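Local coordinates for nucleosome assembly protein 1, putative (Plasmodium falciparum, PDB 3FS3) that is a histone chaperone of the NAP family that recognises histones and assists nucleosome assembly in the malaria parasite, at the interface of chains A and B. Residues are numbered along the deposited sequence; one frame, centred on the assembly and turned at random. Chains: chain A/B, Nucleosome assembly protein 1, putative.

The interface of chains A and B. Residues chain A 68, 71-72, 75; chain B 79, 82-83, 87.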
ATOM      1  N   TYR A  68       3.335  12.615 -17.528  1.00 26.23           N
ATOM      2  CA  TYR A  68       3.976  11.310 -17.484  1.00 25.18           C
ATOM      3  C   TYR A  68       3.314  10.418 -16.440  1.00 25.97           C
ATOM      4  O   TYR A  68       3.078   9.238 -16.685  1.00 27.10           O
ATOM      5  CB  TYR A  68       5.467  11.451 -17.166  1.00 24.12           C
ATOM      6  CG  TYR A  68       6.311  11.766 -18.371  1.00 25.69           C
ATOM      7  CD1 TYR A  68       6.329  10.915 -19.472  1.00 28.88           C
ATOM      8  CD2 TYR A  68       7.095  12.908 -18.412  1.00 26.41           C
ATOM      9  CE1 TYR A  68       7.111  11.201 -20.587  1.00 29.16           C
ATOM     10  CE2 TYR A  68       7.881  13.201 -19.517  1.00 33.21           C
ATOM     11  CZ  TYR A  68       7.885  12.343 -20.602  1.00 31.92           C
ATOM     12  OH  TYR A  68       8.678  12.626 -21.690  1.00 40.29           O
ATOM     13  N   LYS A  71       0.222   8.869 -17.662  1.00 31.29           N
ATOM     14  CA  LYS A  71       0.522   7.795 -18.600  1.00 32.31           C
ATOM     15  C   LYS A  71       0.988   6.535 -17.866  1.00 31.60           C
ATOM     16  O   LYS A  71       0.701   5.423 -18.306  1.00 31.55           O
ATOM     17  CB  LYS A  71       1.564   8.267 -19.618  1.00 29.94           C
ATOM     18  CG  LYS A  71       1.054   9.410 -20.493  1.00 37.55           C
ATOM     19  CD  LYS A  71       2.081   9.858 -21.526  1.00 43.11           C
ATOM     20  CE  LYS A  71       1.493  10.873 -22.514  1.00 47.28           C
ATOM     21  NZ  LYS A  71       1.034  12.147 -21.880  1.00 50.83           N
ATOM     22  N   PHE A  72       1.698   6.703 -16.750  1.00 30.22           N
ATOM     23  CA  PHE A  72       2.152   5.547 -15.975  1.00 29.89           C
ATOM     24  C   PHE A  72       0.921   4.914 -15.344  1.00 29.95           C
ATOM     25  O   PHE A  72       0.743   3.693 -15.377  1.00 29.34           O
ATOM     26  CB  PHE A  72       3.111   5.963 -14.853  1.00 27.64           C
ATOM     27  CG  PHE A  72       3.250   4.933 -13.760  1.00 25.73           C
ATOM     28  CD1 PHE A  72       4.066   3.817 -13.930  1.00 25.72           C
ATOM     29  CD2 PHE A  72       2.552   5.075 -12.562  1.00 26.58           C
ATOM     30  CE1 PHE A  72       4.189   2.853 -12.916  1.00 26.88           C
ATOM     31  CE2 PHE A  72       2.664   4.123 -11.543  1.00 28.15           C
ATOM     32  CZ  PHE A  72       3.489   3.004 -11.723  1.00 28.01           C
ATOM     33  N   GLU A  75      -0.820   2.827 -17.889  1.00 28.11           N
ATOM     34  CA  GLU A  75      -0.161   1.550 -18.143  1.00 31.65           C
ATOM     35  C   GLU A  75      -0.308   0.594 -16.952  1.00 29.97           C
ATOM     36  O   GLU A  75      -0.266  -0.620 -17.123  1.00 27.16           O
ATOM     37  CB  GLU A  75       1.323   1.750 -18.485  1.00 31.55           C
ATOM     38  CG  GLU A  75       1.561   2.421 -19.835  1.00 37.39           C
ATOM     39  CD  GLU A  75       2.992   2.276 -20.322  1.00 40.28           C
ATOM     40  OE1 GLU A  75       3.406   1.141 -20.638  1.00 44.91           O
ATOM     41  OE2 GLU A  75       3.709   3.295 -20.386  1.00 43.36           O
TER
ATOM     42  N   LEU B  79       7.849  -1.320 -15.609  1.00 35.12           N
ATOM     43  CA  LEU B  79       7.018  -0.129 -15.633  1.00 32.75           C
ATOM     44  C   LEU B  79       7.524   0.955 -14.695  1.00 32.26           C
ATOM     45  O   LEU B  79       7.716   2.090 -15.117  1.00 35.33           O
ATOM     46  CB  LEU B  79       5.571  -0.498 -15.291  1.00 28.55           C
ATOM     47  CG  LEU B  79       4.521   0.572 -15.583  1.00 32.74           C
ATOM     48  CD1 LEU B  79       4.534   0.907 -17.079  1.00 28.71           C
ATOM     49  CD2 LEU B  79       3.142   0.070 -15.144  1.00 29.71           C
ATOM     50  N   LYS B  82      10.971   2.360 -15.961  1.00 36.79           N
ATOM     51  CA  LYS B  82      10.780   3.222 -17.116  1.00 34.20           C
ATOM     52  C   LYS B  82      10.391   4.643 -16.707  1.00 32.88           C
ATOM     53  O   LYS B  82      11.047   5.611 -17.096  1.00 31.49           O
ATOM     54  CB  LYS B  82       9.700   2.636 -18.026  1.00 36.58           C
ATOM     55  CG  LYS B  82       9.222   3.578 -19.110  1.00 39.92           C
ATOM     56  CD  LYS B  82       8.015   3.001 -19.826  1.00 44.42           C
ATOM     57  CE  LYS B  82       7.323   4.044 -20.690  1.00 46.89           C
ATOM     58  NZ  LYS B  82       6.116   3.472 -21.356  1.00 52.11           N
ATOM     59  N   TYR B  83       9.328   4.774 -15.924  1.00 27.97           N
ATOM     60  CA  TYR B  83       8.895   6.100 -15.512  1.00 31.79           C
ATOM     61  C   TYR B  83       9.874   6.760 -14.556  1.00 30.24           C
ATOM     62  O   TYR B  83      10.000   7.984 -14.542  1.00 31.01           O
ATOM     63  CB  TYR B  83       7.475   6.037 -14.943  1.00 30.81           C
ATOM     64  CG  TYR B  83       6.457   5.931 -16.059  1.00 33.90           C
ATOM     65  CD1 TYR B  83       5.922   7.076 -16.649  1.00 32.23           C
ATOM     66  CD2 TYR B  83       6.128   4.689 -16.611  1.00 32.02           C
ATOM     67  CE1 TYR B  83       5.094   6.990 -17.765  1.00 34.81           C
ATOM     68  CE2 TYR B  83       5.301   4.592 -17.726  1.00 33.18           C
ATOM     69  CZ  TYR B  83       4.791   5.747 -18.300  1.00 36.81           C
ATOM     70  OH  TYR B  83       3.996   5.660 -19.421  1.00 39.04           O
ATOM     71  N   TYR B  87      11.005  10.516 -15.180  1.00 26.93           N
ATOM     72  CA  TYR B  87      10.905  11.618 -14.212  1.00 27.27           C
ATOM     73  C   TYR B  87      12.251  12.312 -13.986  1.00 25.74           C
ATOM     74  O   TYR B  87      12.307  13.527 -13.753  1.00 27.70           O
ATOM     75  CB  TYR B  87      10.381  11.127 -12.852  1.00 26.61           C
ATOM     76  CG  TYR B  87       9.009  10.482 -12.872  1.00 25.12           C
ATOM     77  CD1 TYR B  87       7.987  10.973 -13.691  1.00 26.80           C
ATOM     78  CD2 TYR B  87       8.730   9.387 -12.063  1.00 22.33           C
ATOM     79  CE1 TYR B  87       6.717  10.380 -13.700  1.00 25.42           C
ATOM     80  CE2 TYR B  87       7.461   8.787 -12.061  1.00 25.04           C
ATOM     81  CZ  TYR B  87       6.464   9.286 -12.883  1.00 26.90           C
ATOM     82  OH  TYR B  87       5.228   8.680 -12.903  1.00 23.99           O
TER
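A:Glu75 meets B:Tyr83 and B:Lys82 through one carboxylate oxygen. B:Tyr83 OH, the phenol hydroxyl, donates a hydrogen bond to A:Glu75 OE2 at 2.6 Å. It reaches the anti lone pair, away from OE1. The carboxylate and the phenol ring are turned 71° apart, and OE2 lies at the ring's edge, in its plane. B:Lys82 NZ, the side-chain amine, donates to the syn lone pair of A:Glu75 OE2 at 2.6 Å, and the pair is also a salt bridge. Its chain is extended, with CG anti to the backbone N (chi1 168°), and crosses the glutamate side chain at about a right angle to bring the amine to OE2. Two donors from chain B grip one oxygen through its two lone pairs, which should limit rotation of the carboxylate. The nearby ammonium would probably favour the ionised form of the carboxylate.

Ring packing lies beside this polar group. A:Phe72 CB sits over the face of the B:Tyr83 ring, 3.4 Å from its centroid, as a CH-pi contact. The two rings meet edge to face, with planes 66° apart. A:Phe72 CD1 approaches B:Tyr83 CD2 at 3.5 Å.

Aliphatic contacts extend the patch. B:Leu79 CG packs on A:Phe72 CE1 at 3.5 Å. One leucine methyl, CD1, rests 3.6 Å from A:Glu75 CB, so the stem of the acid is packed while its head is bonded. Farther along, A:Tyr68 CB touches B:Tyr87 CE1 at 3.8 Å.

All eight residues lie on helix 49-99, the long dimerisation helix typical of NAP proteins. The helices of the two chains pair antiparallel, and the two-fold symmetry repeats this patch with the chains exchanged.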